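Four helix bundle protein (Bacteroides thetaiotaomicron VPI-5482, PDB 2RLD) is of unknown function but belongs to the 23S rRNA-intervening sequence (S23) family of four-helix-bundle proteins and binds calcium. Local coordinates at residues 28-33 against 37-42; 81-86 against 90-95. All coordinates share one frame; numbering follows the deposited sequence. Where two conformers were deposited one is given.

Contact 1 of 2, residues 28-33 against 37-42; sequences FLVNEQ and VMSKQI. With EDO (1,2-ethanediol), chain L.
Ser39 presents its CB to Leu29, and these two side chains carry most of the contact. Leu29 reaches it twice: CB of Leu29 lies 3.7 Å from Ser39 CB, and CD1, at the far end of the leucine, lies equally near the same carbon. With CG of Leu29 anti to its carbonyl carbon (chi1 -69°), the side chain leans across the gap, its CD1 also coming within 4.5 Å of Ile42 CG2, one turn further along the partner helix. Val30 adds the other flank. Its CG2 sits 3.6 Å from Ser39 OG, a van der Waals touch on a polar atom that is already engaged, since this hydroxyl hydrogen-bonds to the backbone O of Glu35 in the connecting turn. No hydrogen bond spans the two segments. The small serine is consistent with the 6.1 Å between the CA atoms of Leu29 and Ser39. The short helix axes approach to 9.8 Å at 153°, nearly antiparallel.

Gln41 reaches away from Leu29 and Val30. Its NE2 makes a weak bond to O1 of a 1,2-ethanediol, probably from the crystallisation liquor, 3.3 Å long and bent to 142°, and the diol also bonds to Ser48 OG of the second subunit. Were this glutamine an alanine, CB would still touch the indole of Trp82, but the packing of CG on that ring and the amide donor to the diol would probably be lost.

The pair forms a helical hairpin, helix 7-32 turning back into helix 38-57. Helix 62-88 closes over it through Leu83 on Ile42 and Leu85 and Leu86 on Met38, a selenomethionine here, which also packs on Val23 of the second subunit.

Contact 2 of 2, residues 81-86 against 90-95; sequences YWLELL and EYITRE
Leu86 and Ile92 make the tight part of this contact. CG1 of Ile92 lies 3.9 Å from Leu86 CB, and its CD1 runs on to 4.0 Å from the carbonyl O of Leu83. The isoleucine manages this with CG1 set between its own backbone N and carbonyl carbon (chi1 58°), laid against the carbonyl of Leu83 and the CB and carbonyl carbon of Leu86. The other end of Leu86 is used as well: its CD2 meets CB of Tyr91 at 3.7 Å, the two side chains crossing at about a right angle.

The backbone fixes this turn. Tyr91 N donates to Leu86 O over 3.0 Å, at an N-H...O angle of 138°, within a Schellman motif that ends the helix, with Glu90 at positive phi as its C-prime residue. The looser side begins at Tyr91, whose ring leads off from the contact beyond CB. Exposed Glu90 points away from the helix; Thr93, also exposed, points away from 81-86 and is the N-cap of helix 94-116, its side chain capping a backbone N further on.

The contact thus joins the end of helix 62-88 to the start of helix 94-116. Helix 7-32 packs on it through Leu25 and Leu29, and Tyr97 of helix 94-116 touches both Leu83 and Ile92.

Both contacts bracket a helix-to-helix turn at the same end of the four-helix bundle, their centres 11 Å apart. They come in series: contact 1 joins helix 7-32 to helix 38-57, contact 2 joins helix 62-88 to helix 94-116, and a short loop after helix 38-57 leads from the first hairpin to the second. They also touch directly. Gln33 NE2 lies 2.8 Å from Tyr91 O, a probable hydrogen bond between the two turns, while Met38 CE packs 3.5 Å from Tyr91 CD2. One end of the bundle is thereby tied together, and since both contacts reach the second subunit, it also takes part in the assembly.

Contact 1 of 2, residues 28-33 against 37-42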
loop_
_atom_site.group_PDB
_atom_site.type_symbol
_atom_site.label_atom_id
_atom_site.label_comp_id
_atom_site.label_asym_id
_atom_site.label_seq_id
_atom_site.Cartn_x
_atom_site.Cartn_y
_atom_site.Cartn_z
ATOM N N PHE C 28 -18.606 10.848 -3.447
ATOM C CA PHE C 28 -18.819 11.707 -4.602
ATOM C C PHE C 28 -17.836 11.389 -5.707
ATOM O O PHE C 28 -18.248 11.155 -6.847
ATOM C CB PHE C 28 -18.698 13.169 -4.187
ATOM C CG PHE C 28 -18.731 14.131 -5.337
ATOM C CD1 PHE C 28 -19.941 14.492 -5.930
ATOM C CD2 PHE C 28 -17.574 14.690 -5.809
ATOM C CE1 PHE C 28 -19.986 15.386 -7.003
ATOM C CE2 PHE C 28 -17.618 15.603 -6.896
ATOM C CZ PHE C 28 -18.840 15.947 -7.469
ATOM N N LEU C 29 -16.546 11.338 -5.361
ATOM C CA LEU C 29 -15.504 11.134 -6.353
ATOM C C LEU C 29 -15.635 9.768 -7.007
ATOM O O LEU C 29 -15.570 9.650 -8.227
ATOM C CB LEU C 29 -14.116 11.306 -5.743
ATOM C CG LEU C 29 -13.743 12.729 -5.337
ATOM C CD1 LEU C 29 -12.464 12.684 -4.507
ATOM C CD2 LEU C 29 -13.648 13.608 -6.588
ATOM N N VAL C 30 -15.846 8.737 -6.198
ATOM C CA VAL C 30 -15.921 7.389 -6.747
ATOM C C VAL C 30 -17.222 7.167 -7.525
ATOM O O VAL C 30 -17.187 6.701 -8.660
ATOM C CB VAL C 30 -15.739 6.314 -5.615
ATOM C CG1 VAL C 30 -15.999 4.951 -6.174
ATOM C CG2 VAL C 30 -14.309 6.442 -4.987
ATOM N N ASN C 31 -18.351 7.488 -6.910
ATOM C CA ASN C 31 -19.665 7.125 -7.464
ATOM C C ASN C 31 -20.119 8.042 -8.589
ATOM O O ASN C 31 -20.668 7.565 -9.607
ATOM C CB ASN C 31 -20.738 7.095 -6.378
ATOM C CG ASN C 31 -20.489 6.018 -5.348
ATOM O OD1 ASN C 31 -20.016 4.932 -5.672
ATOM N ND2 ASN C 31 -20.794 6.321 -4.101
ATOM N N GLU C 32 -19.847 9.335 -8.443
ATOM C CA GLU C 32 -20.284 10.313 -9.425
ATOM C C GLU C 32 -19.191 10.652 -10.443
ATOM O O GLU C 32 -19.462 10.700 -11.645
ATOM C CB GLU C 32 -20.824 11.551 -8.708
ATOM C CG GLU C 32 -21.811 11.180 -7.608
ATOM C CD GLU C 32 -22.491 12.366 -6.987
ATOM O OE1 GLU C 32 -22.862 13.300 -7.731
ATOM O OE2 GLU C 32 -22.662 12.355 -5.752
ATOM N N GLN C 33 -17.963 10.863 -9.978
ATOM C CA GLN C 33 -16.881 11.245 -10.882
ATOM C C GLN C 33 -16.070 10.055 -11.412
ATOM O O GLN C 33 -15.238 10.245 -12.293
ATOM C CB GLN C 33 -15.939 12.268 -10.244
ATOM C CG GLN C 33 -16.600 13.489 -9.665
ATOM C CD GLN C 33 -17.144 14.438 -10.729
ATOM O OE1 GLN C 33 -17.968 14.053 -11.544
ATOM N NE2 GLN C 33 -16.681 15.687 -10.719
ATOM N N VAL C 37 -8.275 6.995 -7.787
ATOM C CA VAL C 37 -6.874 7.061 -7.353
ATOM C C VAL C 37 -6.679 8.193 -6.331
ATOM O O VAL C 37 -6.304 7.945 -5.180
ATOM C CB VAL C 37 -5.922 7.233 -8.591
ATOM C CG1 VAL C 37 -4.476 7.532 -8.151
ATOM C CG2 VAL C 37 -5.934 5.979 -9.442
HETATM N N MSE C 38 -6.979 9.429 -6.729
HETATM C CA MSE C 38 -6.849 10.541 -5.825
HETATM C C MSE C 38 -7.820 10.420 -4.645
HETATM O O MSE C 38 -7.483 10.738 -3.495
HETATM C CB MSE C 38 -6.976 11.866 -6.592
HETATM C CG MSE C 38 -5.985 11.951 -7.710
HETATM SE SE MSE C 38 -6.112 13.670 -8.601
HETATM C CE MSE C 38 -7.784 13.319 -9.683
ATOM N N SER C 39 -9.015 9.911 -4.939
ATOM C CA SER C 39 -10.044 9.711 -3.933
ATOM C C SER C 39 -9.551 8.811 -2.803
ATOM O O SER C 39 -9.774 9.112 -1.607
ATOM C CB SER C 39 -11.296 9.142 -4.592
ATOM O OG SER C 39 -11.059 7.892 -5.202
ATOM N N LYS C 40 -8.870 7.724 -3.142
ATOM C CA LYS C 40 -8.383 6.825 -2.088
ATOM C C LYS C 40 -7.308 7.488 -1.244
ATOM O O LYS C 40 -7.287 7.339 -0.010
ATOM C CB LYS C 40 -7.852 5.530 -2.681
ATOM C CG LYS C 40 -8.805 4.824 -3.551
ATOM N N GLN C 41 -6.460 8.278 -1.886
ATOM C CA GLN C 41 -5.384 8.974 -1.183
ATOM C C GLN C 41 -5.964 9.955 -0.177
ATOM O O GLN C 41 -5.558 9.985 0.981
ATOM C CB GLN C 41 -4.474 9.709 -2.136
ATOM C CG GLN C 41 -3.701 8.828 -3.082
ATOM C CD GLN C 41 -2.415 8.347 -2.507
ATOM O OE1 GLN C 41 -2.337 8.042 -1.315
ATOM N NE2 GLN C 41 -1.382 8.267 -3.347
ATOM N N ILE C 42 -6.969 10.724 -0.592
ATOM C CA ILE C 42 -7.517 11.758 0.281
ATOM C C ILE C 42 -8.453 11.190 1.335
ATOM O O ILE C 42 -8.583 11.768 2.421
ATOM C CB ILE C 42 -8.200 12.903 -0.533
ATOM C CG1 ILE C 42 -8.299 14.158 0.337
ATOM C CG2 ILE C 42 -9.547 12.482 -1.107
ATOM C CD1 ILE C 42 -8.971 15.345 -0.334
HETATM C C1 EDO L . 0.640 9.373 -0.827
HETATM O O1 EDO L . 1.462 8.666 -1.750
HETATM C C2 EDO L . 1.526 10.312 -0.032
HETATM O O2 EDO L . 1.779 9.765 1.258
#

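Contact 2 of 2, residues 81-86 against 90-95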
loop_
_atom_site.group_PDB
_atom_site.type_symbol
_atom_site.label_atom_id
_atom_site.label_comp_id
_atom_site.label_asym_id
_atom_site.label_seq_id
_atom_site.Cartn_x
_atom_site.Cartn_y
_atom_site.Cartn_z
ATOM N N TYR C 81 -3.141 19.274 -0.238
ATOM C CA TYR C 81 -2.523 18.981 -1.535
ATOM C C TYR C 81 -3.528 18.297 -2.441
ATOM O O TYR C 81 -3.754 18.724 -3.579
ATOM C CB TYR C 81 -1.296 18.070 -1.342
ATOM C CG TYR C 81 -0.719 17.478 -2.642
ATOM C CD1 TYR C 81 0.121 18.205 -3.459
ATOM C CD2 TYR C 81 -1.018 16.182 -3.006
ATOM C CE1 TYR C 81 0.644 17.644 -4.642
ATOM C CE2 TYR C 81 -0.529 15.612 -4.190
ATOM C CZ TYR C 81 0.290 16.354 -5.002
ATOM O OH TYR C 81 0.805 15.756 -6.134
ATOM N N TRP C 82 -4.146 17.230 -1.941
ATOM C CA TRP C 82 -5.105 16.491 -2.789
ATOM C C TRP C 82 -6.287 17.383 -3.168
ATOM O O TRP C 82 -6.738 17.351 -4.319
ATOM C CB TRP C 82 -5.594 15.170 -2.135
ATOM C CG TRP C 82 -4.492 14.150 -1.993
ATOM C CD1 TRP C 82 -3.919 13.694 -0.826
ATOM C CD2 TRP C 82 -3.804 13.496 -3.061
ATOM N NE1 TRP C 82 -2.918 12.781 -1.125
ATOM C CE2 TRP C 82 -2.822 12.657 -2.484
ATOM C CE3 TRP C 82 -3.920 13.547 -4.466
ATOM C CZ2 TRP C 82 -1.971 11.878 -3.249
ATOM C CZ3 TRP C 82 -3.092 12.745 -5.220
ATOM C CH2 TRP C 82 -2.115 11.929 -4.608
ATOM N N LEU C 83 -6.746 18.226 -2.244
ATOM C CA LEU C 83 -7.870 19.113 -2.569
ATOM C C LEU C 83 -7.485 20.080 -3.696
ATOM O O LEU C 83 -8.264 20.379 -4.602
ATOM C CB LEU C 83 -8.307 19.887 -1.335
ATOM C CG LEU C 83 -9.058 19.088 -0.271
ATOM C CD1 LEU C 83 -9.240 19.932 0.999
ATOM C CD2 LEU C 83 -10.434 18.552 -0.802
ATOM N N GLU C 84 -6.282 20.612 -3.620
ATOM C CA GLU C 84 -5.816 21.550 -4.627
ATOM C C GLU C 84 -5.733 20.875 -5.994
ATOM O O GLU C 84 -6.135 21.429 -7.034
ATOM C CB GLU C 84 -4.436 22.073 -4.230
ATOM C CG GLU C 84 -3.978 23.236 -5.110
ATOM C CD GLU C 84 -2.649 23.858 -4.663
ATOM O OE1 GLU C 84 -2.173 23.566 -3.538
ATOM O OE2 GLU C 84 -2.103 24.659 -5.451
ATOM N N LEU C 85 -5.180 19.668 -6.003
ATOM C CA LEU C 85 -5.140 18.876 -7.240
ATOM C C LEU C 85 -6.537 18.611 -7.814
ATOM O O LEU C 85 -6.759 18.753 -9.022
ATOM C CB LEU C 85 -4.391 17.562 -6.991
ATOM C CG LEU C 85 -4.022 16.727 -8.202
ATOM C CD1 LEU C 85 -3.410 17.538 -9.338
ATOM C CD2 LEU C 85 -3.100 15.594 -7.731
ATOM N N LEU C 86 -7.474 18.248 -6.953
ATOM C CA LEU C 86 -8.842 17.996 -7.389
ATOM C C LEU C 86 -9.539 19.222 -8.004
ATOM O O LEU C 86 -10.176 19.095 -9.031
ATOM C CB LEU C 86 -9.674 17.410 -6.251
ATOM C CG LEU C 86 -9.292 15.997 -5.770
ATOM C CD1 LEU C 86 -9.904 15.692 -4.399
ATOM C CD2 LEU C 86 -9.758 14.947 -6.845
ATOM N N GLU C 90 -10.560 19.777 -12.049
ATOM C CA GLU C 90 -11.997 19.887 -12.283
ATOM C C GLU C 90 -12.816 18.688 -11.785
ATOM O O GLU C 90 -13.958 18.478 -12.223
ATOM C CB GLU C 90 -12.285 20.218 -13.749
ATOM C CG GLU C 90 -11.578 21.534 -14.205
ATOM C CD GLU C 90 -11.724 21.834 -15.688
ATOM O OE1 GLU C 90 -12.614 21.262 -16.340
ATOM O OE2 GLU C 90 -10.943 22.652 -16.187
ATOM N N TYR C 91 -12.246 17.942 -10.843
ATOM C CA TYR C 91 -12.992 16.882 -10.152
ATOM C C TYR C 91 -13.957 17.407 -9.098
ATOM O O TYR C 91 -14.938 16.750 -8.786
ATOM C CB TYR C 91 -12.052 15.821 -9.570
ATOM C CG TYR C 91 -11.599 14.877 -10.645
ATOM C CD1 TYR C 91 -12.397 13.793 -11.023
ATOM C CD2 TYR C 91 -10.398 15.072 -11.303
ATOM C CE1 TYR C 91 -11.997 12.927 -12.058
ATOM C CE2 TYR C 91 -9.989 14.227 -12.353
ATOM C CZ TYR C 91 -10.788 13.149 -12.707
ATOM O OH TYR C 91 -10.353 12.291 -13.703
ATOM N N ILE C 92 -13.682 18.584 -8.553
ATOM C CA ILE C 92 -14.605 19.252 -7.632
ATOM C C ILE C 92 -14.777 20.705 -8.070
ATOM O O ILE C 92 -13.892 21.285 -8.750
ATOM C CB ILE C 92 -14.115 19.213 -6.169
ATOM C CG1 ILE C 92 -12.727 19.873 -6.027
ATOM C CG2 ILE C 92 -14.169 17.752 -5.611
ATOM C CD1 ILE C 92 -12.278 19.980 -4.585
ATOM N N THR C 93 -15.929 21.293 -7.712
ATOM C CA THR C 93 -16.226 22.679 -8.045
ATOM C C THR C 93 -15.469 23.611 -7.113
ATOM O O THR C 93 -14.978 23.181 -6.074
ATOM C CB THR C 93 -17.749 22.977 -7.889
ATOM O OG1 THR C 93 -18.129 22.829 -6.512
ATOM C CG2 THR C 93 -18.582 22.017 -8.726
ATOM N N ARG C 94 -15.410 24.895 -7.456
ATOM C CA ARG C 94 -14.757 25.870 -6.582
ATOM C C ARG C 94 -15.487 25.942 -5.245
ATOM O O ARG C 94 -14.862 26.090 -4.201
ATOM C CB ARG C 94 -14.695 27.250 -7.259
ATOM C CG ARG C 94 -14.234 28.404 -6.360
ATOM C CD ARG C 94 -12.825 28.248 -5.811
ATOM N NE ARG C 94 -11.783 28.276 -6.836
ATOM C CZ ARG C 94 -10.477 28.391 -6.585
ATOM N NH1 ARG C 94 -10.028 28.503 -5.338
ATOM N NH2 ARG C 94 -9.610 28.406 -7.587
ATOM N N GLU C 95 -16.811 25.796 -5.281
ATOM C CA GLU C 95 -17.638 25.788 -4.060
ATOM C C GLU C 95 -17.293 24.632 -3.155
ATOM O O GLU C 95 -17.166 24.795 -1.926
ATOM C CB GLU C 95 -19.126 25.702 -4.422
ATOM C CG GLU C 95 -20.062 25.785 -3.238
ATOM C CD GLU C 95 -21.541 25.594 -3.610
ATOM O OE1 GLU C 95 -21.867 25.399 -4.808
ATOM O OE2 GLU C 95 -22.383 25.628 -2.677
#